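Local coordinates for putative short-chain dehydrogenase/reductase (Corynebacterium glutamicum, PDB 3E9N) that belongs to the short-chain dehydrogenase/reductase family and is probably an oxidoreductase, possibly an acetoacetyl-CoA reductase, its substrate not being shown by the structure alone, at the interface of chains A and B and the interface of chains A and C. Numbering follows the deposited sequence. Chains: chain A/B/C, Putative short-chain dehydrogenase/reductase.

Contacts 1 and 2 lie in the same A-B interface, the centres of their C-alpha atoms about 22 Å apart. Each brings the start of strand 220-229 of one chain against the end of that strand and the helix beginning at residue 203 of the other, so Thr220, Glu205, Val227 and Arg228 recur with the chains exchanged. Contact 3 joins helix 95-124 of chain A to helix 96-116 of chain C, its C-alpha centre about 29 Å from that of contact 1 and 32 Å from that of contact 2. Chain A thus presents two separate surfaces, consistent with the tetramers common in this family and the four deposited copies.

Contact 1: the interface of chains A and B. Residues chain A 201, 205, 227-228; chain B 219-222.
Backbone pairing between A:Arg228 and B:Gln221 joins the two 220-229 strands in antiparallel register, continuing a beta-sheet across the two-fold interface. The bond from A:Arg228 N to B:Gln221 O measures 3.0 Å, and the return bond from B:Gln221 N to A:Arg228 O is shorter, 2.7 Å. The backbone N and O of both residues thus take part in the reciprocal pair, and A:Val227 bridges B:Ile222 one step along.

Apolar contacts centre on B:Thr220, which hides more surface than the other residues of the patch. Its CG2 methyl is anti to the backbone N (OG1 at chi1 -55°), which turns it toward the A:Val227 CG1 methyl at 3.6 Å, the two side chains passing at a slant. On its other flank A:Glu205, bent at chi2 (-74°), slides past in the opposite direction and lays its CG methylene 3.7 Å from B:Thr220 CB. The other A:Val227 methyl, CG2, lies alongside B:Ile222 CD1 at 4.0 Å, both side chains pointing the same way. A:Arg228 CB lies loosely against B:Gln221 CG, 4.0 Å away.

Polar bonds within each chain accompany these contacts and may steady B:Thr220 and A:Arg228. The B:Thr220 hydroxyl OG1 pairs with B:Thr219 OG1 at 3.1 Å. The guanidinium of A:Arg228 folds back on its own strand, where NH2 donates to A:Val227 O at 2.8 Å from above the carbonyl plane.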
loop_
_atom_site.group_PDB
_atom_site.type_symbol
_atom_site.label_atom_id
_atom_site.label_comp_id
_atom_site.label_asym_id
_atom_site.label_seq_id
_atom_site.Cartn_x
_atom_site.Cartn_y
_atom_site.Cartn_z
ATOM N N ILE A 201 -1.255 -19.167 -13.921
ATOM C CA ILE A 201 -2.504 -19.354 -13.160
ATOM C C ILE A 201 -3.583 -20.040 -14.037
ATOM O O ILE A 201 -3.883 -19.553 -15.125
ATOM C CB ILE A 201 -3.078 -17.989 -12.591
ATOM C CG1 ILE A 201 -2.119 -17.370 -11.538
ATOM C CG2 ILE A 201 -4.439 -18.228 -11.990
ATOM C CD1 ILE A 201 -2.194 -15.818 -11.407
ATOM N N GLU A 205 -9.383 -20.823 -11.867
ATOM C CA GLU A 205 -9.218 -20.299 -10.504
ATOM C C GLU A 205 -9.704 -18.862 -10.398
ATOM O O GLU A 205 -10.216 -18.444 -9.367
ATOM C CB GLU A 205 -7.748 -20.384 -10.066
ATOM C CG GLU A 205 -7.088 -21.755 -10.375
ATOM C CD GLU A 205 -7.573 -22.831 -9.431
ATOM O OE1 GLU A 205 -7.674 -22.517 -8.216
ATOM O OE2 GLU A 205 -7.858 -23.981 -9.883
ATOM N N VAL A 227 -4.234 -13.254 -6.204
ATOM C CA VAL A 227 -4.088 -14.582 -6.791
ATOM C C VAL A 227 -2.678 -14.721 -7.390
ATOM O O VAL A 227 -2.209 -13.826 -8.046
ATOM C CB VAL A 227 -5.177 -14.818 -7.913
ATOM C CG1 VAL A 227 -5.007 -16.166 -8.561
ATOM C CG2 VAL A 227 -6.569 -14.662 -7.347
ATOM N N ARG A 228 -2.019 -15.852 -7.174
ATOM C CA ARG A 228 -0.634 -16.038 -7.625
ATOM C C ARG A 228 -0.436 -17.485 -8.019
ATOM O O ARG A 228 -1.164 -18.334 -7.545
ATOM C CB ARG A 228 0.348 -15.687 -6.509
ATOM C CG ARG A 228 0.743 -14.249 -6.495
ATOM C CD ARG A 228 0.227 -13.647 -5.260
ATOM N NE ARG A 228 0.413 -12.195 -5.170
ATOM C CZ ARG A 228 -0.351 -11.269 -5.769
ATOM N NH1 ARG A 228 -0.080 -9.978 -5.579
ATOM N NH2 ARG A 228 -1.360 -11.622 -6.566
ATOM N N THR B 219 -2.042 -25.293 -9.277
ATOM C CA THR B 219 -1.149 -24.283 -9.852
ATOM C C THR B 219 -1.381 -22.913 -9.280
ATOM O O THR B 219 -0.775 -21.952 -9.688
ATOM C CB THR B 219 -1.447 -24.118 -11.315
ATOM O OG1 THR B 219 -2.772 -23.549 -11.436
ATOM C CG2 THR B 219 -1.348 -25.474 -12.046
ATOM N N THR B 220 -2.295 -22.785 -8.346
ATOM C CA THR B 220 -2.639 -21.433 -7.861
ATOM C C THR B 220 -2.626 -21.330 -6.364
ATOM O O THR B 220 -2.850 -22.310 -5.667
ATOM C CB THR B 220 -4.039 -21.075 -8.348
ATOM O OG1 THR B 220 -4.015 -21.240 -9.749
ATOM C CG2 THR B 220 -4.416 -19.656 -8.022
ATOM N N GLN B 221 -2.368 -20.135 -5.869
ATOM C CA GLN B 221 -2.613 -19.901 -4.476
ATOM C C GLN B 221 -3.253 -18.552 -4.283
ATOM O O GLN B 221 -3.000 -17.648 -5.034
ATOM C CB GLN B 221 -1.299 -19.937 -3.748
ATOM C CG GLN B 221 -0.319 -18.972 -4.318
ATOM C CD GLN B 221 1.031 -19.053 -3.582
ATOM O OE1 GLN B 221 1.103 -18.938 -2.340
ATOM N NE2 GLN B 221 2.083 -19.282 -4.330
ATOM N N ILE B 222 -4.047 -18.419 -3.228
ATOM C CA ILE B 222 -4.726 -17.189 -2.908
ATOM C C ILE B 222 -3.972 -16.594 -1.733
ATOM O O ILE B 222 -4.074 -17.119 -0.635
ATOM C CB ILE B 222 -6.154 -17.481 -2.449
ATOM C CG1 ILE B 222 -6.875 -18.418 -3.429
ATOM C CG2 ILE B 222 -6.902 -16.199 -2.248
ATOM C CD1 ILE B 222 -7.031 -17.831 -4.879
#

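Contact 2: the interface of chains A and B. Residues chain A 216-217, 219-220; chain B 202, 205, 227-228, 230.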
loop_
_atom_site.group_PDB
_atom_site.type_symbol
_atom_site.label_atom_id
_atom_site.label_comp_id
_atom_site.label_asym_id
_atom_site.label_seq_id
_atom_site.Cartn_x
_atom_site.Cartn_y
_atom_site.Cartn_z
ATOM N N ALA A 216 -20.795 -14.249 -1.729
ATOM C CA ALA A 216 -20.674 -13.818 -0.311
ATOM C C ALA A 216 -21.943 -13.264 0.265
ATOM O O ALA A 216 -22.699 -12.595 -0.423
ATOM C CB ALA A 216 -19.575 -12.782 -0.125
ATOM N N GLY A 217 -22.160 -13.487 1.552
ATOM C CA GLY A 217 -23.425 -13.094 2.165
ATOM C C GLY A 217 -23.599 -11.587 2.162
ATOM O O GLY A 217 -22.656 -10.851 1.879
ATOM N N THR A 219 -24.146 -9.180 4.411
ATOM C CA THR A 219 -23.474 -8.259 5.307
ATOM C C THR A 219 -22.018 -8.078 4.927
ATOM O O THR A 219 -21.289 -7.383 5.611
ATOM C CB THR A 219 -23.464 -8.737 6.775
ATOM O OG1 THR A 219 -22.502 -9.784 6.909
ATOM C CG2 THR A 219 -24.801 -9.213 7.207
ATOM N N THR A 220 -21.612 -8.653 3.807
ATOM C CA THR A 220 -20.188 -8.690 3.434
ATOM C C THR A 220 -19.902 -8.181 2.023
ATOM O O THR A 220 -20.794 -8.142 1.181
ATOM C CB THR A 220 -19.666 -10.104 3.562
ATOM O OG1 THR A 220 -20.305 -10.713 4.693
ATOM C CG2 THR A 220 -18.197 -10.106 3.809
ATOM N N GLU B 202 -19.902 -11.449 9.874
ATOM C CA GLU B 202 -20.336 -12.834 10.033
ATOM C C GLU B 202 -19.191 -13.864 10.057
ATOM O O GLU B 202 -18.488 -14.016 9.080
ATOM C CB GLU B 202 -21.357 -13.200 8.930
ATOM C CG GLU B 202 -22.794 -13.003 9.310
ATOM C CD GLU B 202 -23.214 -14.039 10.332
ATOM O OE1 GLU B 202 -23.083 -15.263 10.021
ATOM O OE2 GLU B 202 -23.643 -13.634 11.441
ATOM N N GLU B 205 -18.512 -16.229 7.097
ATOM C CA GLU B 205 -17.879 -15.623 5.940
ATOM C C GLU B 205 -16.365 -15.812 6.013
ATOM O O GLU B 205 -15.732 -16.079 5.012
ATOM C CB GLU B 205 -18.242 -14.135 5.778
ATOM C CG GLU B 205 -19.743 -13.865 5.543
ATOM C CD GLU B 205 -20.314 -14.569 4.302
ATOM O OE1 GLU B 205 -19.626 -14.648 3.248
ATOM O OE2 GLU B 205 -21.479 -15.046 4.398
ATOM N N VAL B 227 -11.995 -8.875 3.431
ATOM C CA VAL B 227 -13.388 -9.011 3.793
ATOM C C VAL B 227 -13.840 -7.718 4.510
ATOM O O VAL B 227 -13.225 -7.289 5.477
ATOM C CB VAL B 227 -13.486 -10.181 4.716
ATOM C CG1 VAL B 227 -14.899 -10.418 5.172
ATOM C CG2 VAL B 227 -12.936 -11.418 4.006
ATOM N N ARG B 228 -14.901 -7.078 4.019
ATOM C CA ARG B 228 -15.364 -5.804 4.578
ATOM C C ARG B 228 -16.823 -5.937 4.839
ATOM O O ARG B 228 -17.478 -6.787 4.238
ATOM C CB ARG B 228 -15.085 -4.618 3.638
ATOM C CG ARG B 228 -13.716 -3.951 3.893
ATOM C CD ARG B 228 -12.627 -4.684 3.161
ATOM N NE ARG B 228 -11.258 -4.205 3.400
ATOM C CZ ARG B 228 -10.478 -4.681 4.358
ATOM N NH1 ARG B 228 -9.238 -4.243 4.491
ATOM N NH2 ARG B 228 -10.954 -5.604 5.180
ATOM N N ARG B 230 -20.679 -4.976 4.437
ATOM C CA ARG B 230 -21.356 -4.522 3.242
ATOM C C ARG B 230 -21.015 -3.045 2.964
ATOM O O ARG B 230 -20.471 -2.687 1.906
ATOM C CB ARG B 230 -22.860 -4.734 3.389
ATOM C CG ARG B 230 -23.650 -4.338 2.169
ATOM C CD ARG B 230 -23.028 -4.840 0.912
ATOM N NE ARG B 230 -23.920 -4.621 -0.210
ATOM C CZ ARG B 230 -24.848 -5.494 -0.577
ATOM N NH1 ARG B 230 -24.959 -6.637 0.109
ATOM N NH2 ARG B 230 -25.630 -5.239 -1.625
#
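B:Arg230 N donates to A:Thr219 O at 2.7 Å, a bent bond (137° at hydrogen) that reaches the carbonyl from above its plane. The same loop meets B:Glu205, whose carboxylate faces the backbone of A:Gly217: OE1 and OE2 of B:Glu205 both lie 3.3 Å from A:Gly217 N, and the link from that N to OE1 is straight but weak. Lower on that glutamate, the CG methylene passes beside the A:Thr220 hydroxyl, the two side chains running in opposite directions. On its other branch A:Thr220 packs CG2 against B:Val227, the twin of the methyl pair in contact 1. B:Glu202 adds looser cover, its CG methylene 4.0 Å from A:Thr219 OG1.

Around this shell, the bend of B:Glu205 at chi2 (-58°) brings its carboxylate to the A:Gly217 backbone. The A:Thr219 and A:Thr220 hydroxyls pair weakly within chain A. B:Arg228 folds back onto B:Val227 O, as its twin does in contact 1.

Within the fold, the loop between helix 203-214 and strand 220-229 of chain A fits between helix 203-215 of chain B and the C-terminal end of its last strand.

Contact 3: the interface of chains A and C. Residues chain A 103-104, 107-108; chain C 99-100, 103, 108.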
loop_
_atom_site.group_PDB
_atom_site.type_symbol
_atom_site.label_atom_id
_atom_site.label_comp_id
_atom_site.label_asym_id
_atom_site.label_seq_id
_atom_site.Cartn_x
_atom_site.Cartn_y
_atom_site.Cartn_z
ATOM N N LEU A 103 -4.606 2.049 -21.531
ATOM C CA LEU A 103 -5.458 2.821 -20.642
ATOM C C LEU A 103 -6.870 2.757 -21.120
ATOM O O LEU A 103 -7.779 2.718 -20.296
ATOM C CB LEU A 103 -5.045 4.289 -20.567
ATOM C CG LEU A 103 -3.733 4.442 -19.822
ATOM C CD1 LEU A 103 -3.287 5.911 -19.753
ATOM C CD2 LEU A 103 -3.885 3.849 -18.438
ATOM N N ASP A 104 -7.088 2.819 -22.431
ATOM C CA ASP A 104 -8.465 2.775 -22.954
ATOM C C ASP A 104 -9.116 1.466 -22.478
ATOM O O ASP A 104 -10.162 1.439 -21.837
ATOM C CB ASP A 104 -8.488 2.782 -24.492
ATOM C CG ASP A 104 -8.417 4.175 -25.079
ATOM O OD1 ASP A 104 -8.269 4.293 -26.319
ATOM O OD2 ASP A 104 -8.489 5.160 -24.302
ATOM N N VAL A 107 -8.746 0.665 -18.188
ATOM C CA VAL A 107 -9.183 1.634 -17.193
ATOM C C VAL A 107 -10.421 2.382 -17.680
ATOM O O VAL A 107 -11.434 2.408 -16.977
ATOM C CB VAL A 107 -8.067 2.637 -16.881
ATOM C CG1 VAL A 107 -8.508 3.628 -15.831
ATOM C CG2 VAL A 107 -6.801 1.907 -16.434
ATOM N N ILE A 108 -10.377 2.975 -18.876
ATOM C CA ILE A 108 -11.500 3.830 -19.281
ATOM C C ILE A 108 -12.788 3.047 -19.606
ATOM O O ILE A 108 -13.864 3.360 -19.124
ATOM C CB ILE A 108 -11.119 4.864 -20.364
ATOM C CG1 ILE A 108 -9.854 5.641 -19.958
ATOM C CG2 ILE A 108 -12.280 5.820 -20.540
ATOM C CD1 ILE A 108 -9.145 6.508 -21.098
ATOM N N TRP C 99 -11.840 11.715 -18.784
ATOM C CA TRP C 99 -10.820 10.664 -18.688
ATOM C C TRP C 99 -9.611 10.899 -19.601
ATOM O O TRP C 99 -8.448 10.760 -19.157
ATOM C CB TRP C 99 -11.387 9.262 -18.998
ATOM C CG TRP C 99 -12.118 8.644 -17.891
ATOM C CD1 TRP C 99 -13.469 8.578 -17.744
ATOM C CD2 TRP C 99 -11.550 7.948 -16.758
ATOM N NE1 TRP C 99 -13.779 7.905 -16.605
ATOM C CE2 TRP C 99 -12.629 7.497 -15.973
ATOM C CE3 TRP C 99 -10.239 7.676 -16.332
ATOM C CZ2 TRP C 99 -12.446 6.819 -14.739
ATOM C CZ3 TRP C 99 -10.056 6.976 -15.140
ATOM C CH2 TRP C 99 -11.163 6.552 -14.357
ATOM N N HIS C 100 -9.880 11.202 -20.875
ATOM C CA HIS C 100 -8.801 11.413 -21.850
ATOM C C HIS C 100 -7.991 12.661 -21.490
ATOM O O HIS C 100 -6.732 12.649 -21.569
ATOM C CB HIS C 100 -9.345 11.526 -23.281
ATOM C CG HIS C 100 -9.647 10.204 -23.926
ATOM N ND1 HIS C 100 -8.758 9.145 -23.927
ATOM C CD2 HIS C 100 -10.740 9.773 -24.603
ATOM C CE1 HIS C 100 -9.293 8.114 -24.555
ATOM N NE2 HIS C 100 -10.485 8.477 -25.002
ATOM N N LEU C 103 -5.881 11.863 -18.054
ATOM C CA LEU C 103 -4.865 10.823 -18.181
ATOM C C LEU C 103 -3.814 11.207 -19.208
ATOM O O LEU C 103 -2.649 10.870 -19.036
ATOM C CB LEU C 103 -5.474 9.486 -18.583
ATOM C CG LEU C 103 -6.231 8.699 -17.531
ATOM C CD1 LEU C 103 -6.847 7.469 -18.208
ATOM C CD2 LEU C 103 -5.278 8.283 -16.415
ATOM N N ILE C 108 0.340 10.438 -19.504
ATOM C CA ILE C 108 1.000 10.037 -20.740
ATOM C C ILE C 108 2.044 11.079 -21.112
ATOM O O ILE C 108 3.162 10.737 -21.465
ATOM C CB ILE C 108 -0.005 9.716 -21.868
ATOM C CG1 ILE C 108 -0.921 8.601 -21.386
ATOM C CG2 ILE C 108 0.727 9.226 -23.119
ATOM C CD1 ILE C 108 -2.214 8.411 -22.156
#
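A:Ile108 hides more surface than the other residues of this patch and inserts between C:Trp99, C:His100 and C:Leu103. Its CG1 branch is anti to the carbonyl carbon (chi1 -50°) and its chain runs on extended, carrying CD1 toward the C:Leu103 CD1 methyl, which it meets tip to tip at 3.8 Å. The same CD1 approaches the imidazole CE1 of C:His100, with the two side chains roughly perpendicular. Its second branch, CG2, slides past C:Trp99 in the opposite direction and lies 3.9 Å from CG, at the root of the indole.

C:Leu103, next in buried surface, thus caps the end of A:Ile108 with one of its methyls. The indole of C:Trp99 continues the apolar wall: its CZ3 meets the A:Val107 CG1 methyl at 3.8 Å, the side chains crossing at about a right angle.

A:Leu103 extends the contact on the opposite flank. Its CD1 methyl points end-on at C:Ile108 CD1, 3.6 Å away. On the C:His100 side of A:Ile108, the A:Asp104 carboxylate crosses the imidazole at about a right angle, their planes 72° apart.

The patch is a helix-helix interface, pairing the N-terminal half of helix 95-124 of chain A with helix 96-116 of chain C. In short-chain dehydrogenases/reductases this long helix commonly builds oligomer interfaces, which suggests, without proving, the same role here.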